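Local coordinates for DUF3829 domain-containing protein (Bacteroides thetaiotaomicron, PDB 3RH3) that is of unknown function but folds as an all-alpha, DUF3829-like protein of a gut bacterium and is probably made as a lipoprotein, at residues Tyr126-Gln137 with Ser176-Ala186. Numbering follows the deposited sequence. Where two conformers were deposited one is given.
With EDO (1,2-ethanediol), chain E; EDO (1,2-ethanediol), chain D.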
ATOM      1  N   TYR A 126      10.323  16.201   1.804  1.00 49.70           N
ATOM      2  CA  TYR A 126       8.901  16.172   1.437  1.00 48.03           C
ATOM      3  C   TYR A 126       8.737  15.528   0.054  1.00 51.96           C
ATOM      4  O   TYR A 126       7.906  14.634  -0.117  1.00 51.54           O
ATOM      5  CB  TYR A 126       8.296  17.585   1.406  1.00 49.70           C
ATOM      6  CG  TYR A 126       7.939  18.209   2.731  1.00 51.06           C
ATOM      7  CD1 TYR A 126       7.297  17.470   3.726  1.00 51.86           C
ATOM      8  CD2 TYR A 126       8.115  19.574   2.943  1.00 53.51           C
ATOM      9  CE1 TYR A 126       6.902  18.062   4.925  1.00 53.12           C
ATOM     10  CE2 TYR A 126       7.705  20.181   4.127  1.00 54.94           C
ATOM     11  CZ  TYR A 126       7.114  19.417   5.120  1.00 59.37           C
ATOM     12  OH  TYR A 126       6.748  20.020   6.283  1.00 60.13           O
ATOM     13  N   LYS A 127       9.551  15.976  -0.927  1.00 49.54           N
ATOM     14  CA  LYS A 127       9.552  15.437  -2.288  1.00 48.83           C
ATOM     15  C   LYS A 127       9.973  13.948  -2.291  1.00 49.94           C
ATOM     16  O   LYS A 127       9.328  13.128  -2.951  1.00 47.39           O
ATOM     17  CB  LYS A 127      10.478  16.264  -3.190  1.00 53.12           C
ATOM     18  N   LEU A 128      11.008  13.594  -1.511  1.00 46.73           N
ATOM     19  CA  LEU A 128      11.499  12.210  -1.448  1.00 45.69           C
ATOM     20  C   LEU A 128      10.476  11.252  -0.831  1.00 47.16           C
ATOM     21  O   LEU A 128      10.368  10.121  -1.298  1.00 44.71           O
ATOM     22  CB  LEU A 128      12.835  12.105  -0.707  1.00 47.04           C
ATOM     23  CG  LEU A 128      14.047  12.685  -1.456  1.00 53.47           C
ATOM     24  CD1 LEU A 128      15.186  12.947  -0.509  1.00 55.59           C
ATOM     25  CD2 LEU A 128      14.499  11.783  -2.596  1.00 55.14           C
ATOM     26  N   SER A 129       9.701  11.712   0.180  1.00 43.84           N
ATOM     27  CA  SER A 129       8.686  10.882   0.829  1.00 42.21           C
ATOM     28  C   SER A 129       7.576  10.489  -0.155  1.00 43.71           C
ATOM     29  O   SER A 129       7.069   9.383  -0.081  1.00 40.73           O
ATOM     30  CB  SER A 129       8.097  11.596   2.043  1.00 43.63           C
ATOM     31  OG  SER A 129       7.412  12.791   1.707  1.00 47.38           O
ATOM     32  N   VAL A 130       7.232  11.389  -1.090  1.00 42.70           N
ATOM     33  CA  VAL A 130       6.210  11.140  -2.107  1.00 42.78           C
ATOM     34  C   VAL A 130       6.766  10.132  -3.116  1.00 45.60           C
ATOM     35  O   VAL A 130       6.088   9.156  -3.439  1.00 44.35           O
ATOM     36  CB  VAL A 130       5.719  12.459  -2.765  1.00 47.57           C
ATOM     37  CG1 VAL A 130       4.761  12.180  -3.919  1.00 46.91           C
ATOM     38  CG2 VAL A 130       5.040  13.344  -1.727  1.00 47.47           C
ATOM     39  N   GLU A 131       8.021  10.341  -3.554  1.00 43.26           N
ATOM     40  CA  GLU A 131       8.738   9.435  -4.471  1.00 42.98           C
ATOM     41  C   GLU A 131       8.778   8.012  -3.894  1.00 44.24           C
ATOM     42  O   GLU A 131       8.414   7.066  -4.594  1.00 42.15           O
ATOM     43  CB  GLU A 131      10.159   9.943  -4.746  1.00 45.67           C
ATOM     44  CG  GLU A 131      10.204  11.166  -5.644  1.00 54.19           C
ATOM     45  CD  GLU A 131      11.564  11.471  -6.240  1.00 84.72           C
ATOM     46  OE1 GLU A 131      12.075  10.635  -7.020  1.00 97.15           O
ATOM     47  OE2 GLU A 131      12.099  12.568  -5.963  1.00 76.72           O
ATOM     48  N   LEU A 132       9.109   7.883  -2.594  1.00 40.91           N
ATOM     49  CA  LEU A 132       9.154   6.589  -1.897  1.00 41.36           C
ATOM     50  C   LEU A 132       7.775   5.902  -1.908  1.00 44.44           C
ATOM     51  O   LEU A 132       7.680   4.689  -2.130  1.00 44.39           O
ATOM     52  CB  LEU A 132       9.651   6.796  -0.461  1.00 42.55           C
ATOM     53  CG  LEU A 132       9.974   5.547   0.353  1.00 49.18           C
ATOM     54  CD1 LEU A 132      11.229   4.867  -0.151  1.00 50.64           C
ATOM     55  CD2 LEU A 132      10.282   5.921   1.753  1.00 53.72           C
ATOM     56  N   SER A 133       6.718   6.694  -1.682  1.00 38.72           N
ATOM     57  CA  SER A 133       5.343   6.242  -1.674  1.00 36.32           C
ATOM     58  C   SER A 133       4.906   5.785  -3.074  1.00 39.45           C
ATOM     59  O   SER A 133       4.245   4.757  -3.190  1.00 37.42           O
ATOM     60  CB  SER A 133       4.436   7.348  -1.143  1.00 36.96           C
ATOM     61  OG  SER A 133       3.144   6.816  -0.928  1.00 40.87           O
ATOM     62  N   GLU A 134       5.291   6.542  -4.124  1.00 36.99           N
ATOM     63  CA  GLU A 134       5.001   6.231  -5.519  1.00 37.08           C
ATOM     64  C   GLU A 134       5.675   4.928  -5.944  1.00 39.23           C
ATOM     65  O   GLU A 134       5.012   4.100  -6.566  1.00 38.41           O
ATOM     66  CB  GLU A 134       5.416   7.393  -6.456  1.00 39.87           C
ATOM     67  CG  GLU A 134       4.415   8.540  -6.414  1.00 54.93           C
ATOM     68  CD  GLU A 134       4.758   9.862  -7.084  1.00 85.11           C
ATOM     69  OE1 GLU A 134       5.962  10.167  -7.266  1.00 64.93           O
ATOM     70  OE2 GLU A 134       3.806  10.627  -7.372  1.00 88.12           O
ATOM     71  N   TYR A 135       6.963   4.721  -5.599  1.00 34.83           N
ATOM     72  CA  TYR A 135       7.691   3.493  -5.932  1.00 35.58           C
ATOM     73  C   TYR A 135       6.991   2.260  -5.341  1.00 40.74           C
ATOM     74  O   TYR A 135       6.789   1.264  -6.053  1.00 40.72           O
ATOM     75  CB  TYR A 135       9.148   3.561  -5.479  1.00 37.62           C
ATOM     76  CG  TYR A 135      10.024   4.352  -6.421  1.00 40.44           C
ATOM     77  CD1 TYR A 135      10.096   4.032  -7.775  1.00 41.93           C
ATOM     78  CD2 TYR A 135      10.836   5.378  -5.949  1.00 42.54           C
ATOM     79  CE1 TYR A 135      10.919   4.746  -8.646  1.00 42.35           C
ATOM     80  CE2 TYR A 135      11.672   6.090  -6.806  1.00 44.22           C
ATOM     81  CZ  TYR A 135      11.703   5.781  -8.156  1.00 52.10           C
ATOM     82  OH  TYR A 135      12.539   6.496  -8.986  1.00 55.58           O
ATOM     83  N   LYS A 136       6.595   2.368  -4.055  1.00 35.74           N
ATOM     84  CA  LYS A 136       5.879   1.327  -3.348  0.67 34.44           C
ATOM     85  C   LYS A 136       4.558   1.035  -4.074  1.00 39.59           C
ATOM     86  O   LYS A 136       4.224  -0.133  -4.289  1.00 39.60           O
ATOM     87  CB  LYS A 136       5.653   1.757  -1.890  0.67 35.76           C
ATOM     88  CG  LYS A 136       5.064   0.667  -1.001  0.67 43.98           C
ATOM     89  CD  LYS A 136       5.056   1.044   0.486  0.67 45.82           C
ATOM     90  CE  LYS A 136       4.121   2.172   0.824  0.67 38.61           C
ATOM     91  NZ  LYS A 136       3.935   2.342   2.293  0.67 45.77           N
ATOM     92  N   GLN A 137       3.832   2.092  -4.500  1.00 36.54           N
ATOM     93  CA  GLN A 137       2.583   1.950  -5.224  1.00 35.83           C
ATOM     94  C   GLN A 137       2.800   1.278  -6.576  1.00 39.46           C
ATOM     95  O   GLN A 137       2.027   0.395  -6.943  1.00 40.22           O
ATOM     96  CB  GLN A 137       1.898   3.313  -5.411  1.00 37.26           C
ATOM     97  CG  GLN A 137       0.471   3.213  -5.979  1.00 43.49           C
ATOM     98  CD  GLN A 137      -0.418   2.367  -5.098  1.00 55.33           C
ATOM     99  OE1 GLN A 137      -0.434   2.523  -3.879  1.00 49.72           O
ATOM    100  NE2 GLN A 137      -1.094   1.378  -5.677  1.00 50.07           N
ATOM    101  N   SER A 176      -3.998   0.793  -1.456  1.00 30.66           N
ATOM    102  CA  SER A 176      -3.617   1.867  -2.403  1.00 32.16           C
ATOM    103  C   SER A 176      -4.168   3.238  -1.934  1.00 35.66           C
ATOM    104  O   SER A 176      -3.438   4.239  -1.952  1.00 36.06           O
ATOM    105  CB  SER A 176      -4.125   1.573  -3.814  1.00 36.39           C
ATOM    106  OG  SER A 176      -3.478   0.432  -4.349  1.00 46.89           O
ATOM    107  N   ILE A 177      -5.433   3.262  -1.471  1.00 30.90           N
ATOM    108  CA  ILE A 177      -6.051   4.516  -0.982  1.00 30.51           C
ATOM    109  C   ILE A 177      -5.278   5.045   0.245  1.00 35.34           C
ATOM    110  O   ILE A 177      -5.011   6.261   0.330  1.00 33.67           O
ATOM    111  CB  ILE A 177      -7.564   4.345  -0.680  1.00 32.94           C
ATOM    112  CG1 ILE A 177      -8.326   3.972  -1.966  1.00 33.03           C
ATOM    113  CG2 ILE A 177      -8.152   5.628  -0.081  1.00 32.99           C
ATOM    114  CD1 ILE A 177      -9.671   3.333  -1.757  1.00 36.25           C
HETATM  115  N   MSE A 178      -4.914   4.128   1.187  1.00 32.57           N
HETATM  116  CA  MSE A 178      -4.188   4.512   2.400  1.00 32.25           C
HETATM  117  C   MSE A 178      -2.812   5.040   2.034  1.00 36.08           C
HETATM  118  O   MSE A 178      -2.383   6.047   2.592  1.00 34.91           O
HETATM  119  CB  MSE A 178      -4.107   3.343   3.388  1.00 33.65           C
HETATM  120  CG  MSE A 178      -5.447   3.139   4.133  1.00 39.02           C
HETATM  121 SE   MSE A 178      -5.767   4.609   5.377  0.75 44.36          SE
HETATM  122  CE  MSE A 178      -4.764   3.898   6.821  1.00 42.80           C
ATOM    123  N   ASN A 179      -2.161   4.409   1.057  1.00 34.05           N
ATOM    124  CA  ASN A 179      -0.859   4.854   0.559  1.00 34.41           C
ATOM    125  C   ASN A 179      -0.944   6.271  -0.026  1.00 34.95           C
ATOM    126  O   ASN A 179      -0.077   7.099   0.261  1.00 34.26           O
ATOM    127  CB  ASN A 179      -0.305   3.885  -0.487  1.00 37.94           C
ATOM    128  CG  ASN A 179       1.114   4.195  -0.897  1.00 49.03           C
ATOM    129  OD1 ASN A 179       1.982   4.487  -0.079  1.00 48.68           O
ATOM    130  ND2 ASN A 179       1.366   4.213  -2.176  1.00 46.84           N
ATOM    131  N   LEU A 180      -1.994   6.551  -0.802  1.00 30.81           N
ATOM    132  CA  LEU A 180      -2.214   7.871  -1.392  1.00 32.28           C
ATOM    133  C   LEU A 180      -2.537   8.906  -0.331  1.00 36.77           C
ATOM    134  O   LEU A 180      -2.083  10.050  -0.422  1.00 37.81           O
ATOM    135  CB  LEU A 180      -3.329   7.827  -2.450  1.00 32.76           C
ATOM    136  CG  LEU A 180      -2.949   7.060  -3.738  1.00 38.47           C
ATOM    137  CD1 LEU A 180      -4.197   6.624  -4.513  1.00 37.69           C
ATOM    138  CD2 LEU A 180      -1.956   7.853  -4.593  1.00 41.29           C
ATOM    139  N   TYR A 181      -3.309   8.500   0.698  1.00 31.62           N
ATOM    140  CA  TYR A 181      -3.650   9.389   1.783  1.00 30.76           C
ATOM    141  C   TYR A 181      -2.420   9.691   2.666  1.00 33.78           C
ATOM    142  O   TYR A 181      -2.227  10.852   3.039  1.00 33.71           O
ATOM    143  CB  TYR A 181      -4.787   8.805   2.627  1.00 31.26           C
ATOM    144  CG  TYR A 181      -5.141   9.714   3.778  1.00 32.36           C
ATOM    145  CD1 TYR A 181      -5.923  10.854   3.579  1.00 32.54           C
ATOM    146  CD2 TYR A 181      -4.611   9.498   5.050  1.00 33.36           C
ATOM    147  CE1 TYR A 181      -6.121  11.776   4.597  1.00 31.67           C
ATOM    148  CE2 TYR A 181      -4.857  10.386   6.093  1.00 34.36           C
ATOM    149  CZ  TYR A 181      -5.637  11.510   5.869  1.00 34.63           C
ATOM    150  OH  TYR A 181      -5.823  12.411   6.886  1.00 33.65           O
ATOM    151  N   SER A 182      -1.614   8.658   2.990  1.00 31.70           N
ATOM    152  CA  SER A 182      -0.452   8.688   3.895  1.00 34.51           C
ATOM    153  C   SER A 182       0.674   9.692   3.534  1.00 40.20           C
ATOM    154  O   SER A 182       1.677   9.742   4.230  1.00 42.38           O
ATOM    155  CB  SER A 182       0.166   7.292   3.967  1.00 39.42           C
ATOM    156  OG  SER A 182       1.098   7.001   2.929  1.00 50.84           O
ATOM    157  N   ARG A 183       0.552  10.419   2.440  1.00 37.55           N
ATOM    158  CA  ARG A 183       1.581  11.325   1.964  1.00 37.99           C
ATOM    159  C   ARG A 183       1.456  12.668   2.661  1.00 42.66           C
ATOM    160  O   ARG A 183       0.761  13.575   2.193  1.00 44.26           O
ATOM    161  CB  ARG A 183       1.507  11.471   0.434  1.00 38.95           C
ATOM    162  CG  ARG A 183       1.692  10.155  -0.283  1.00 40.04           C
ATOM    163  CD  ARG A 183       1.362  10.234  -1.743  1.00 43.52           C
ATOM    164  NE  ARG A 183       1.528   8.906  -2.314  1.00 38.51           N
ATOM    165  CZ  ARG A 183       1.584   8.625  -3.605  1.00 53.04           C
ATOM    166  NH1 ARG A 183       1.477   9.594  -4.508  1.00 55.11           N
ATOM    167  NH2 ARG A 183       1.762   7.375  -4.008  1.00 39.16           N
ATOM    168  N   LYS A 184       2.106  12.767   3.812  1.00 37.93           N
ATOM    169  CA  LYS A 184       2.177  13.968   4.625  1.00 38.31           C
ATOM    170  C   LYS A 184       2.720  15.108   3.767  1.00 44.27           C
ATOM    171  O   LYS A 184       3.685  14.917   3.038  1.00 43.52           O
ATOM    172  CB  LYS A 184       3.062  13.681   5.838  1.00 40.40           C
ATOM    173  CG  LYS A 184       3.320  14.833   6.758  1.00 45.48           C
ATOM    174  CD  LYS A 184       3.903  14.311   8.060  1.00 51.81           C
ATOM    175  CE  LYS A 184       4.578  15.418   8.822  1.00 61.01           C
ATOM    176  NZ  LYS A 184       3.603  16.409   9.333  1.00 62.90           N
ATOM    177  N   HIS A 185       2.020  16.262   3.790  1.00 43.93           N
ATOM    178  CA  HIS A 185       2.312  17.475   3.016  1.00 45.31           C
ATOM    179  C   HIS A 185       1.931  17.329   1.526  1.00 47.45           C
ATOM    180  O   HIS A 185       2.194  18.248   0.746  1.00 49.22           O
ATOM    181  CB  HIS A 185       3.780  17.876   3.149  1.00 48.34           C
ATOM    182  CG  HIS A 185       4.025  19.343   3.035  1.00 54.06           C
ATOM    183  ND1 HIS A 185       3.731  20.205   4.071  1.00 57.58           N
ATOM    184  CD2 HIS A 185       4.587  20.046   2.022  1.00 57.13           C
ATOM    185  CE1 HIS A 185       4.107  21.406   3.655  1.00 58.73           C
ATOM    186  NE2 HIS A 185       4.634  21.358   2.429  1.00 58.70           N
ATOM    187  N   ALA A 186       1.273  16.213   1.131  1.00 40.15           N
ATOM    188  CA  ALA A 186       0.959  15.982  -0.280  1.00 38.55           C
ATOM    189  C   ALA A 186      -0.148  14.942  -0.492  1.00 41.36           C
ATOM    190  O   ALA A 186      -0.089  14.175  -1.445  1.00 41.68           O
ATOM    191  CB  ALA A 186       2.224  15.536  -1.011  1.00 38.95           C
TER
HETATM  192  C1  EDO E 295       6.248   6.760   2.705  1.00 57.77           C
HETATM  193  O1  EDO E 295       6.752   7.885   1.967  1.00 54.31           O
HETATM  194  C2  EDO E 295       5.954   5.559   1.809  1.00 57.01           C
HETATM  195  O2  EDO E 295       4.536   5.331   1.767  1.00 61.50           O
HETATM  196  C1  EDO D 294       1.448  18.236   7.509  1.00 49.92           C
HETATM  197  O1  EDO D 294       2.609  18.347   6.667  1.00 54.04           O
HETATM  198  C2  EDO D 294       0.579  17.032   7.136  1.00 47.79           C
HETATM  199  O2  EDO D 294      -0.091  17.117   5.853  1.00 41.96           O
HETATM  200  O   HOH W   1       4.832  12.489   2.012  1.00 47.24           O
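Asn179 meets Ser133 and Gln137 between the two helices. Asn179 CB lies 3.7 Å from Gln137 OE1. Placed anti to the backbone N (chi1 -172°), Asn179 CG sits against Ser133 OG (3.3 Å). Asn179 OD1 accepts from Ser133 OG at 2.7 Å, the hydroxyl standing above the carbonyl plane. ND2 gives a nearly straight bond (173°) to Ser133 O, on the opposite face of that carbonyl from Gln137 N, and its second goes to Gln137 OE1, on a lone pair. Gln137 NE2 continues the chain to Ser176 OG (2.9 Å) and is shared with Asp141.

Segments 126-137 and 176-181 run antiparallel, their axes 10.1 Å apart at closest approach, joining the DUF6845 region to the DUF3829-like C-terminal region in this all-helical fold. Past the end of helix 161-181, the extended Arg183 side chain reaches back and its NE donates to Ser133 OG (3.0 Å), leaving that hydroxyl acceptor and donor at once; Leu180 CD2 covers one guanidinium face. The type II turn Arg183-Ala186 sets Ala186 CB against Val130 CG2 and lays the His185 ring flat on Tyr126, centroids 3.8 Å apart and planes 2° from parallel, while Tyr126 OH bonds Glu46.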